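Local coordinates for protein replicative DNA helicase (Helicobacter pylori, PDB 3GXV) that probably unwinds DNA at the replication fork as an ATP-driven hexameric helicase that interacts with primase, at residues 12-17 / 43-48; 33-38 / 99-104; 58-61 / 65-68. One frame throughout, in Å; residues are numbered along the deposited sequence.

Interaction 1 of 3, residues 12-17 / 43-48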
ATOM      1  N   ASN B  12     -10.655 -12.357  15.678  1.00  8.12           N
ATOM      2  CA  ASN B  12     -10.725 -10.901  15.749  1.00 11.43           C
ATOM      3  C   ASN B  12      -9.336 -10.260  15.814  1.00 11.40           C
ATOM      4  O   ASN B  12      -9.086  -9.218  15.209  1.00 14.22           O
ATOM      5  CB  ASN B  12     -11.554 -10.491  16.969  1.00 11.23           C
ATOM      6  CG  ASN B  12     -11.603  -8.993  17.169  1.00 12.94           C
ATOM      7  OD1 ASN B  12     -11.798  -8.236  16.219  1.00 19.10           O
ATOM      8  ND2 ASN B  12     -11.445  -8.555  18.409  1.00 14.49           N
ATOM      9  N   ILE B  13      -8.437 -10.891  16.555  1.00 14.89           N
ATOM     10  CA  ILE B  13      -7.073 -10.405  16.707  1.00 16.76           C
ATOM     11  C   ILE B  13      -6.273 -10.479  15.411  1.00 11.24           C
ATOM     12  O   ILE B  13      -5.420  -9.628  15.158  1.00 11.79           O
ATOM     13  CB  ILE B  13      -6.320 -11.220  17.789  1.00 18.86           C
ATOM     14  CG1 ILE B  13      -6.850 -10.840  19.173  1.00 22.24           C
ATOM     15  CG2 ILE B  13      -4.814 -10.988  17.675  1.00 19.11           C
ATOM     16  CD1 ILE B  13      -6.214 -11.611  20.301  1.00 25.07           C
ATOM     17  N   GLU B  14      -6.537 -11.505  14.610  1.00  9.81           N
ATOM     18  CA  GLU B  14      -5.828 -11.690  13.354  1.00  9.80           C
ATOM     19  C   GLU B  14      -6.189 -10.610  12.353  1.00  8.26           C
ATOM     20  O   GLU B  14      -5.348 -10.187  11.568  1.00  7.50           O
ATOM     21  CB  GLU B  14      -6.133 -13.067  12.760  1.00  6.44           C
ATOM     22  CG  GLU B  14      -5.735 -14.217  13.680  1.00  6.22           C
ATOM     23  CD  GLU B  14      -5.851 -15.586  13.039  1.00  6.44           C
ATOM     24  OE1 GLU B  14      -6.722 -15.800  12.153  1.00  4.93           O
ATOM     25  OE2 GLU B  14      -5.072 -16.467  13.450  1.00  8.34           O
ATOM     26  N   ARG B  15      -7.441 -10.175  12.380  1.00  8.65           N
ATOM     27  CA  ARG B  15      -7.896  -9.134  11.476  1.00  9.43           C
ATOM     28  C   ARG B  15      -7.267  -7.812  11.878  1.00 10.99           C
ATOM     29  O   ARG B  15      -6.740  -7.080  11.036  1.00 10.70           O
ATOM     30  CB  ARG B  15      -9.421  -8.988  11.528  1.00 11.26           C
ATOM     31  CG  ARG B  15     -10.192 -10.163  10.962  1.00 14.97           C
ATOM     32  CD  ARG B  15     -11.668  -9.818  10.765  1.00 16.04           C
ATOM     33  NE  ARG B  15     -12.403  -9.700  12.021  1.00 19.06           N
ATOM     34  CZ  ARG B  15     -13.230 -10.625  12.504  1.00 16.24           C
ATOM     35  NH1 ARG B  15     -13.444 -11.753  11.846  1.00 18.07           N
ATOM     36  NH2 ARG B  15     -13.851 -10.416  13.647  1.00 17.33           N
ATOM     37  N   ILE B  16      -7.335  -7.498  13.168  1.00 10.51           N
ATOM     38  CA  ILE B  16      -6.783  -6.242  13.647  1.00 11.35           C
ATOM     39  C   ILE B  16      -5.308  -6.130  13.270  1.00 12.95           C
ATOM     40  O   ILE B  16      -4.819  -5.056  12.983  1.00 13.06           O
ATOM     41  CB  ILE B  16      -6.933  -6.105  15.171  1.00 10.20           C
ATOM     42  CG1 ILE B  16      -8.420  -6.082  15.550  1.00  9.01           C
ATOM     43  CG2 ILE B  16      -6.231  -4.833  15.633  1.00  9.00           C
ATOM     44  CD1 ILE B  16      -8.694  -6.149  17.055  1.00  4.12           C
ATOM     45  N   VAL B  17      -4.616  -7.261  13.261  1.00 13.93           N
ATOM     46  CA  VAL B  17      -3.206  -7.296  12.913  1.00 11.78           C
ATOM     47  C   VAL B  17      -3.017  -7.031  11.428  1.00 12.75           C
ATOM     48  O   VAL B  17      -2.122  -6.277  11.041  1.00  8.80           O
ATOM     49  CB  VAL B  17      -2.594  -8.662  13.262  1.00 11.61           C
ATOM     50  CG1 VAL B  17      -1.144  -8.733  12.791  1.00 13.29           C
ATOM     51  CG2 VAL B  17      -2.654  -8.878  14.760  1.00 13.02           C
ATOM     52  N   PRO B  43      -8.263 -19.511   7.992  1.00  3.63           N
ATOM     53  CA  PRO B  43      -7.545 -19.634   6.717  1.00  3.98           C
ATOM     54  C   PRO B  43      -7.562 -18.427   5.783  1.00  2.99           C
ATOM     55  O   PRO B  43      -6.545 -18.086   5.191  1.00  2.44           O
ATOM     56  CB  PRO B  43      -8.184 -20.868   6.082  1.00  5.54           C
ATOM     57  CG  PRO B  43      -8.562 -21.684   7.267  1.00  3.93           C
ATOM     58  CD  PRO B  43      -9.168 -20.652   8.183  1.00  1.00           C
ATOM     59  N   PRO B  44      -8.722 -17.778   5.621  1.00  7.21           N
ATOM     60  CA  PRO B  44      -8.763 -16.611   4.726  1.00  6.53           C
ATOM     61  C   PRO B  44      -7.823 -15.472   5.158  1.00  7.52           C
ATOM     62  O   PRO B  44      -7.410 -14.647   4.330  1.00  9.14           O
ATOM     63  CB  PRO B  44     -10.232 -16.208   4.762  1.00  4.31           C
ATOM     64  CG  PRO B  44     -10.919 -17.548   4.905  1.00  4.10           C
ATOM     65  CD  PRO B  44     -10.087 -18.209   5.982  1.00  2.94           C
ATOM     66  N   ASN B  45      -7.504 -15.423   6.450  1.00  4.24           N
ATOM     67  CA  ASN B  45      -6.613 -14.394   6.974  1.00  3.60           C
ATOM     68  C   ASN B  45      -5.182 -14.744   6.600  1.00  3.01           C
ATOM     69  O   ASN B  45      -4.366 -13.864   6.357  1.00  3.82           O
ATOM     70  CB  ASN B  45      -6.732 -14.284   8.496  1.00  3.78           C
ATOM     71  CG  ASN B  45      -8.062 -13.686   8.945  1.00  4.73           C
ATOM     72  OD1 ASN B  45      -8.779 -13.061   8.161  1.00  7.61           O
ATOM     73  ND2 ASN B  45      -8.387 -13.865  10.217  1.00  6.31           N
ATOM     74  N   GLY B  46      -4.877 -16.040   6.584  1.00  7.02           N
ATOM     75  CA  GLY B  46      -3.551 -16.478   6.196  1.00  4.54           C
ATOM     76  C   GLY B  46      -3.388 -16.203   4.708  1.00  5.34           C
ATOM     77  O   GLY B  46      -2.354 -15.700   4.259  1.00  6.97           O
ATOM     78  N   LEU B  47      -4.413 -16.532   3.930  1.00  7.14           N
ATOM     79  CA  LEU B  47      -4.374 -16.306   2.490  1.00  8.15           C
ATOM     80  C   LEU B  47      -4.099 -14.821   2.231  1.00  9.79           C
ATOM     81  O   LEU B  47      -3.321 -14.467   1.328  1.00  4.39           O
ATOM     82  CB  LEU B  47      -5.702 -16.735   1.845  1.00 13.00           C
ATOM     83  CG  LEU B  47      -5.879 -16.607   0.319  1.00 15.55           C
ATOM     84  CD1 LEU B  47      -4.581 -16.959  -0.397  1.00 16.95           C
ATOM     85  CD2 LEU B  47      -7.015 -17.527  -0.145  1.00 17.19           C
ATOM     86  N   PHE B  48      -4.744 -13.967   3.029  1.00  6.23           N
ATOM     87  CA  PHE B  48      -4.568 -12.520   2.930  1.00  8.66           C
ATOM     88  C   PHE B  48      -3.106 -12.188   3.239  1.00  9.88           C
ATOM     89  O   PHE B  48      -2.452 -11.497   2.463  1.00  8.31           O
ATOM     90  CB  PHE B  48      -5.464 -11.797   3.937  1.00  8.10           C
ATOM     91  CG  PHE B  48      -5.461 -10.301   3.791  1.00  6.25           C
ATOM     92  CD1 PHE B  48      -6.370  -9.677   2.957  1.00  5.75           C
ATOM     93  CD2 PHE B  48      -4.562  -9.513   4.510  1.00  7.32           C
ATOM     94  CE1 PHE B  48      -6.388  -8.283   2.836  1.00  7.13           C
ATOM     95  CE2 PHE B  48      -4.572  -8.124   4.398  1.00  4.79           C
ATOM     96  CZ  PHE B  48      -5.489  -7.508   3.563  1.00  4.00           C
TER
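Asn-45 extends its amide nitrogen across the gap between helix 3-23 and helix 43-57 and lays it beside the chain of Glu-14, where ND2 lies 3.5 Å from Glu-14 CB and bonds to the carboxylate further out. The hydrogen bond from Asn-45 ND2 to Glu-14 OE1 is 3.2 Å long and nearly straight (169°). OE1 receives it on the anti lone pair, the one turned away from OE2, and lies almost in the plane of the amide. The carboxylate and amide planes are 69° apart. Glu-14 reaches this place with CG anti to its carbonyl carbon (chi1 -60°) and the chain extended beyond, so the charged end is carried past the helix surface toward the start of helix 43-57. There OE2 accepts a hydrogen bond from the backbone N of Tyr-41 and OE1 a second one, from the N of Tyr-42. These three N-H donors hold the buried carboxylate in place and would help to stabilise its negative charge. A methylene of Arg-15 lies alongside the amide, its CG 4.2 Å from Asn-45 ND2, while Ile-101 and Phe-40 press on Glu-14. A buried acid that ties one helix to the beginning of another forms a polar link close to the middle of this all-helical DnaB-type N-terminal domain.

Interaction 2 of 3, residues 33-38 / 99-104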
ATOM      1  N   SER B  33       8.368 -11.736  10.769  1.00 21.76           N
ATOM      2  CA  SER B  33       9.535 -12.240  11.483  1.00 20.45           C
ATOM      3  C   SER B  33       9.091 -13.183  12.591  1.00 19.80           C
ATOM      4  O   SER B  33       9.917 -13.744  13.317  1.00 17.09           O
ATOM      5  CB  SER B  33      10.333 -11.084  12.083  1.00 22.07           C
ATOM      6  OG  SER B  33      11.532 -11.548  12.667  1.00 26.15           O
ATOM      7  N   VAL B  34       7.774 -13.350  12.712  1.00 17.13           N
ATOM      8  CA  VAL B  34       7.185 -14.216  13.724  1.00 13.93           C
ATOM      9  C   VAL B  34       6.011 -15.029  13.170  1.00 13.24           C
ATOM     10  O   VAL B  34       5.622 -16.030  13.754  1.00 14.70           O
ATOM     11  CB  VAL B  34       6.709 -13.375  14.953  1.00 15.77           C
ATOM     12  CG1 VAL B  34       5.771 -14.195  15.851  1.00 15.44           C
ATOM     13  CG2 VAL B  34       7.926 -12.914  15.765  1.00 16.04           C
ATOM     14  N   LEU B  35       5.474 -14.624  12.025  1.00 15.13           N
ATOM     15  CA  LEU B  35       4.325 -15.308  11.451  1.00 13.42           C
ATOM     16  C   LEU B  35       4.382 -15.690   9.981  1.00 11.82           C
ATOM     17  O   LEU B  35       4.822 -14.920   9.141  1.00 15.86           O
ATOM     18  CB  LEU B  35       3.070 -14.458  11.666  1.00 15.33           C
ATOM     19  CG  LEU B  35       2.571 -14.211  13.093  1.00 16.23           C
ATOM     20  CD1 LEU B  35       1.503 -13.136  13.079  1.00 15.33           C
ATOM     21  CD2 LEU B  35       2.021 -15.499  13.678  1.00 16.24           C
ATOM     22  N   GLU B  36       3.927 -16.899   9.687  1.00 10.97           N
ATOM     23  CA  GLU B  36       3.826 -17.387   8.318  1.00 11.80           C
ATOM     24  C   GLU B  36       2.314 -17.451   8.080  1.00  6.00           C
ATOM     25  O   GLU B  36       1.539 -17.451   9.034  1.00  4.94           O
ATOM     26  CB  GLU B  36       4.424 -18.793   8.187  1.00 10.68           C
ATOM     27  CG  GLU B  36       5.934 -18.870   8.338  1.00 13.12           C
ATOM     28  CD  GLU B  36       6.671 -17.882   7.454  1.00 15.57           C
ATOM     29  OE1 GLU B  36       6.144 -17.519   6.380  1.00 18.57           O
ATOM     30  OE2 GLU B  36       7.790 -17.481   7.828  1.00 16.03           O
ATOM     31  N   PRO B  37       1.873 -17.499   6.813  1.00  9.89           N
ATOM     32  CA  PRO B  37       0.422 -17.569   6.556  1.00  6.53           C
ATOM     33  C   PRO B  37      -0.215 -18.755   7.302  1.00  8.00           C
ATOM     34  O   PRO B  37      -1.247 -18.614   7.975  1.00 10.82           O
ATOM     35  CB  PRO B  37       0.347 -17.724   5.039  1.00  5.94           C
ATOM     36  CG  PRO B  37       1.560 -16.946   4.562  1.00  7.23           C
ATOM     37  CD  PRO B  37       2.637 -17.365   5.553  1.00  6.35           C
ATOM     38  N   SER B  38       0.425 -19.914   7.196  1.00  5.65           N
ATOM     39  CA  SER B  38      -0.047 -21.129   7.841  1.00  6.39           C
ATOM     40  C   SER B  38      -0.238 -20.971   9.352  1.00  7.68           C
ATOM     41  O   SER B  38      -0.817 -21.841   9.997  1.00  7.67           O
ATOM     42  CB  SER B  38       0.934 -22.276   7.561  1.00  7.61           C
ATOM     43  OG  SER B  38       2.242 -21.975   8.035  1.00  9.46           O
ATOM     44  N   GLU B  99       2.299 -12.218  18.788  1.00 18.47           N
ATOM     45  CA  GLU B  99       2.833 -13.306  19.608  1.00 20.41           C
ATOM     46  C   GLU B  99       1.690 -14.194  20.108  1.00 21.26           C
ATOM     47  O   GLU B  99       1.894 -15.374  20.411  1.00 21.68           O
ATOM     48  CB  GLU B  99       3.607 -12.770  20.820  1.00 23.61           C
ATOM     49  CG  GLU B  99       4.248 -13.886  21.646  1.00 31.08           C
ATOM     50  CD  GLU B  99       4.699 -13.453  23.038  1.00 34.32           C
ATOM     51  OE1 GLU B  99       5.248 -14.307  23.769  1.00 34.68           O
ATOM     52  OE2 GLU B  99       4.503 -12.276  23.404  1.00 36.25           O
ATOM     53  N   GLU B 100       0.494 -13.624  20.212  1.00 19.32           N
ATOM     54  CA  GLU B 100      -0.659 -14.391  20.657  1.00 18.68           C
ATOM     55  C   GLU B 100      -1.059 -15.302  19.504  1.00 15.70           C
ATOM     56  O   GLU B 100      -1.344 -16.491  19.693  1.00 16.38           O
ATOM     57  CB  GLU B 100      -1.821 -13.458  21.021  1.00 22.18           C
ATOM     58  CG  GLU B 100      -2.964 -14.170  21.725  1.00 30.63           C
ATOM     59  CD  GLU B 100      -4.004 -13.220  22.286  1.00 33.48           C
ATOM     60  OE1 GLU B 100      -3.630 -12.136  22.786  1.00 34.60           O
ATOM     61  OE2 GLU B 100      -5.199 -13.572  22.240  1.00 36.03           O
ATOM     62  N   ILE B 101      -1.071 -14.735  18.303  1.00 13.12           N
ATOM     63  CA  ILE B 101      -1.419 -15.487  17.102  1.00 10.66           C
ATOM     64  C   ILE B 101      -0.449 -16.650  16.915  1.00  6.84           C
ATOM     65  O   ILE B 101      -0.850 -17.757  16.565  1.00  5.23           O
ATOM     66  CB  ILE B 101      -1.383 -14.567  15.864  1.00 12.20           C
ATOM     67  CG1 ILE B 101      -2.626 -13.675  15.868  1.00 13.26           C
ATOM     68  CG2 ILE B 101      -1.297 -15.395  14.577  1.00 13.11           C
ATOM     69  CD1 ILE B 101      -2.595 -12.559  14.853  1.00 16.02           C
ATOM     70  N   LYS B 102       0.827 -16.384  17.175  1.00  8.35           N
ATOM     71  CA  LYS B 102       1.885 -17.383  17.034  1.00  7.21           C
ATOM     72  C   LYS B 102       1.728 -18.492  18.059  1.00  8.71           C
ATOM     73  O   LYS B 102       1.901 -19.669  17.735  1.00  7.80           O
ATOM     74  CB  LYS B 102       3.264 -16.731  17.197  1.00  2.85           C
ATOM     75  CG  LYS B 102       4.425 -17.670  16.924  1.00  1.00           C
ATOM     76  CD  LYS B 102       4.333 -18.228  15.508  1.00  2.53           C
ATOM     77  CE  LYS B 102       5.398 -19.273  15.245  1.00  1.63           C
ATOM     78  NZ  LYS B 102       6.752 -18.716  15.417  1.00  6.57           N
ATOM     79  N   ASN B 103       1.406 -18.095  19.291  1.00  8.21           N
ATOM     80  CA  ASN B 103       1.202 -19.015  20.405  1.00  8.21           C
ATOM     81  C   ASN B 103       0.056 -20.007  20.164  1.00  7.71           C
ATOM     82  O   ASN B 103       0.179 -21.180  20.497  1.00  5.61           O
ATOM     83  CB  ASN B 103       0.932 -18.230  21.705  1.00 11.79           C
ATOM     84  CG  ASN B 103       2.210 -17.715  22.364  1.00 15.85           C
ATOM     85  OD1 ASN B 103       2.176 -16.771  23.157  1.00 16.03           O
ATOM     86  ND2 ASN B 103       3.341 -18.343  22.045  1.00 16.04           N
ATOM     87  N   ALA B 104      -1.057 -19.539  19.607  1.00  5.12           N
ATOM     88  CA  ALA B 104      -2.191 -20.425  19.349  1.00  1.99           C
ATOM     89  C   ALA B 104      -1.892 -21.323  18.154  1.00  2.75           C
ATOM     90  O   ALA B 104      -2.440 -22.414  18.022  1.00  1.00           O
ATOM     91  CB  ALA B 104      -3.458 -19.619  19.113  1.00  1.00           C
TER
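Lys-102 starts outward with CG trans to its backbone N (chi1 -174°), then bends at chi2 (58°) and again at chi4 (-60°), which folds its methylenes over the carbonyl of Val-34. The result is a chain that touches the loop along most of its length. CD sits 3.1 Å from Val-34 O, a tight approach, and NZ curls back to the same oxygen in a hydrogen bond of 3.4 Å. That bond is weak, and most of the touching atoms are carbons. Nearer the helix, Val-34 CG1 rests 3.8 Å from Lys-102 CB, and the two side chains lie aslant to each other.

One residue further along, Leu-35 fills the inner part of the contact. Its methyl CD2 is pressed against Ile-101 CG2 at 3.4 Å, closer than ordinary van der Waals contact, with CD1 touching the same methyl from 3.9 Å. The two branched chains meet at roughly a right angle, and CD2 also packs on Lys-102 CB (3.9 Å). Behind this pair the packing continues: Ile-101 reaches Glu-14 and Val-17 of helix 3-23, and both Val-34 and Leu-35 touch Val-98. The loop is braced from within as well, because Glu-36 N is hydrogen-bonded to Asp-39 OD2.

Leu-35 and Ile-101 are buried and Val-34 is exposed, so burial falls off outward where the loop joining helix 27-32 to helix 43-57 packs along helix 95-119, a loop-on-helix contact within the helical fold of the DnaB N-terminal domain.

Interaction 3 of 3, residues 58-61 / 65-68; sequences EDCP and NFIR
Cys-60 sets its sulfur over one face of the Phe-66 ring, 3.6 Å from SG to the ring centroid and only 16° off the ring normal. This is a sulfur-aromatic contact in which SG leans toward the CG-CD1 bond, since Phe-66 CG and CD1 are each 3.5 Å from it. With SG trans to its backbone N (chi1 -177°), the thiol reaches across to the helix. Pro-61 fills in beside it: its ring carbon CD packs 4.1 Å from Phe-66 CE2, and its carbonyl O lies 3.7 Å from Phe-66 CB, approaching the ring obliquely. The opposite face of the ring is covered by the residue before it, Asn-65, whose ND2 sits 3.3 Å above the plane and over its centre, so the phenyl is sandwiched between a thiol and an amide. The second subunit also reaches the ring: its Tyr-41 and Tyr-42 meet Phe-66, and Asn-65 ND2 is hydrogen-bonded to Gln-11 OE1 and Tyr-41 OH of that chain. The turn that delivers Cys-60 is a Schellman motif closing helix 43-57. Asp-59, with positive phi, is its C-prime residue, and Cys-60 N bonds back to Leu-55 O. On the other side, Asp-63 OD1 takes the backbone N-H of Phe-66 at the start of helix 64-69. Leu-55 of helix 43-57 touches both Cys-60 and Phe-66.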
ATOM      1  N   GLU B  58       7.211  -6.996  -4.091  1.00 33.84           N
ATOM      2  CA  GLU B  58       7.170  -6.329  -5.380  1.00 33.98           C
ATOM      3  C   GLU B  58       7.018  -4.841  -5.156  1.00 33.31           C
ATOM      4  O   GLU B  58       6.804  -4.081  -6.096  1.00 35.03           O
ATOM      5  CB  GLU B  58       5.989  -6.841  -6.191  1.00 40.05           C
ATOM      6  CG  GLU B  58       6.115  -8.276  -6.631  1.00 45.19           C
ATOM      7  CD  GLU B  58       4.793  -8.836  -7.084  1.00 48.07           C
ATOM      8  OE1 GLU B  58       4.044  -8.099  -7.758  1.00 49.59           O
ATOM      9  OE2 GLU B  58       4.509 -10.013  -6.773  1.00 49.17           O
ATOM     10  N   ASP B  59       7.125  -4.441  -3.895  1.00 34.86           N
ATOM     11  CA  ASP B  59       7.009  -3.046  -3.493  1.00 32.38           C
ATOM     12  C   ASP B  59       5.680  -2.421  -3.915  1.00 30.20           C
ATOM     13  O   ASP B  59       5.574  -1.201  -4.087  1.00 30.62           O
ATOM     14  CB  ASP B  59       8.195  -2.250  -4.043  1.00 34.96           C
ATOM     15  CG  ASP B  59       9.539  -2.863  -3.645  1.00 38.77           C
ATOM     16  OD1 ASP B  59      10.598  -2.288  -3.967  1.00 39.66           O
ATOM     17  OD2 ASP B  59       9.534  -3.935  -3.007  1.00 42.25           O
ATOM     18  N   CYS B  60       4.660  -3.263  -4.076  1.00 27.72           N
ATOM     19  CA  CYS B  60       3.336  -2.775  -4.445  1.00 25.64           C
ATOM     20  C   CYS B  60       2.558  -2.495  -3.166  1.00 24.81           C
ATOM     21  O   CYS B  60       2.624  -3.263  -2.202  1.00 27.02           O
ATOM     22  CB  CYS B  60       2.574  -3.804  -5.287  1.00 25.23           C
ATOM     23  SG  CYS B  60       0.942  -3.209  -5.838  1.00 22.07           S
ATOM     24  N   PRO B  61       1.813  -1.385  -3.133  1.00 18.08           N
ATOM     25  CA  PRO B  61       1.058  -1.081  -1.924  1.00 14.37           C
ATOM     26  C   PRO B  61       0.149  -2.235  -1.494  1.00 14.45           C
ATOM     27  O   PRO B  61      -0.276  -3.045  -2.312  1.00 13.12           O
ATOM     28  CB  PRO B  61       0.264   0.162  -2.325  1.00 15.61           C
ATOM     29  CG  PRO B  61       1.154   0.838  -3.325  1.00 11.83           C
ATOM     30  CD  PRO B  61       1.654  -0.322  -4.144  1.00 17.34           C
ATOM     31  N   ASN B  65      -7.547  -2.184  -3.144  1.00 11.94           N
ATOM     32  CA  ASN B  65      -7.393  -2.346  -4.594  1.00 10.79           C
ATOM     33  C   ASN B  65      -6.482  -3.505  -4.970  1.00  9.28           C
ATOM     34  O   ASN B  65      -6.927  -4.478  -5.557  1.00  8.65           O
ATOM     35  CB  ASN B  65      -6.872  -1.043  -5.231  1.00  8.42           C
ATOM     36  CG  ASN B  65      -6.383  -1.233  -6.668  1.00  7.96           C
ATOM     37  OD1 ASN B  65      -6.923  -2.041  -7.417  1.00  7.10           O
ATOM     38  ND2 ASN B  65      -5.366  -0.469  -7.057  1.00  4.85           N
ATOM     39  N   PHE B  66      -5.209  -3.417  -4.621  1.00  9.36           N
ATOM     40  CA  PHE B  66      -4.279  -4.473  -4.982  1.00  9.36           C
ATOM     41  C   PHE B  66      -4.485  -5.839  -4.341  1.00 11.18           C
ATOM     42  O   PHE B  66      -4.104  -6.859  -4.922  1.00  7.45           O
ATOM     43  CB  PHE B  66      -2.869  -3.975  -4.747  1.00 10.57           C
ATOM     44  CG  PHE B  66      -2.511  -2.807  -5.620  1.00 11.90           C
ATOM     45  CD1 PHE B  66      -2.353  -2.975  -6.990  1.00  9.92           C
ATOM     46  CD2 PHE B  66      -2.385  -1.530  -5.079  1.00 12.37           C
ATOM     47  CE1 PHE B  66      -2.074  -1.898  -7.808  1.00 12.10           C
ATOM     48  CE2 PHE B  66      -2.107  -0.447  -5.892  1.00 12.91           C
ATOM     49  CZ  PHE B  66      -1.951  -0.629  -7.260  1.00 14.37           C
ATOM     50  N   ILE B  67      -5.097  -5.876  -3.158  1.00 13.68           N
ATOM     51  CA  ILE B  67      -5.321  -7.156  -2.506  1.00 14.96           C
ATOM     52  C   ILE B  67      -6.298  -7.933  -3.359  1.00 14.90           C
ATOM     53  O   ILE B  67      -6.149  -9.133  -3.547  1.00 15.53           O
ATOM     54  CB  ILE B  67      -5.905  -6.995  -1.084  1.00 14.61           C
ATOM     55  CG1 ILE B  67      -4.842  -6.442  -0.140  1.00 14.47           C
ATOM     56  CG2 ILE B  67      -6.415  -8.330  -0.580  1.00 14.52           C
ATOM     57  CD1 ILE B  67      -3.640  -7.349   0.027  1.00 15.25           C
ATOM     58  N   ARG B  68      -7.287  -7.232  -3.896  1.00 19.23           N
ATOM     59  CA  ARG B  68      -8.293  -7.874  -4.721  1.00 21.71           C
ATOM     60  C   ARG B  68      -7.769  -8.153  -6.123  1.00 26.61           C
ATOM     61  O   ARG B  68      -8.241  -9.070  -6.794  1.00 25.70           O
ATOM     62  CB  ARG B  68      -9.538  -7.004  -4.802  1.00 20.45           C
ATOM     63  CG  ARG B  68     -10.166  -6.684  -3.459  1.00 20.67           C
ATOM     64  CD  ARG B  68     -11.661  -6.491  -3.633  1.00 22.71           C
ATOM     65  NE  ARG B  68     -12.202  -5.366  -2.881  1.00 23.38           N
ATOM     66  CZ  ARG B  68     -12.059  -5.199  -1.573  1.00 26.94           C
ATOM     67  NH1 ARG B  68     -11.381  -6.084  -0.856  1.00 29.18           N
ATOM     68  NH2 ARG B  68     -12.614  -4.150  -0.976  1.00 28.86           N
TER

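How the interactions relate
Interactions 1 and 2 lie next to each other, their centres about 11 Å apart, and meet through Ile-101. Interaction 1 is the more central, a buried polar bond between two helices; interaction 2 runs from that core to the surface and relies on methyls and methylenes. Interaction 3 is also buried, though about 17 Å from the centre of the chain, with a second subunit packed against it; its chemistry is sulfur-aromatic. Helix 43-57 links interactions 1 and 3, with Phe-48 touching Ile-67. Tyr-41 and Tyr-42, whose backbone Glu-14 holds in interaction 1, are in the second subunit the residues that meet Phe-66.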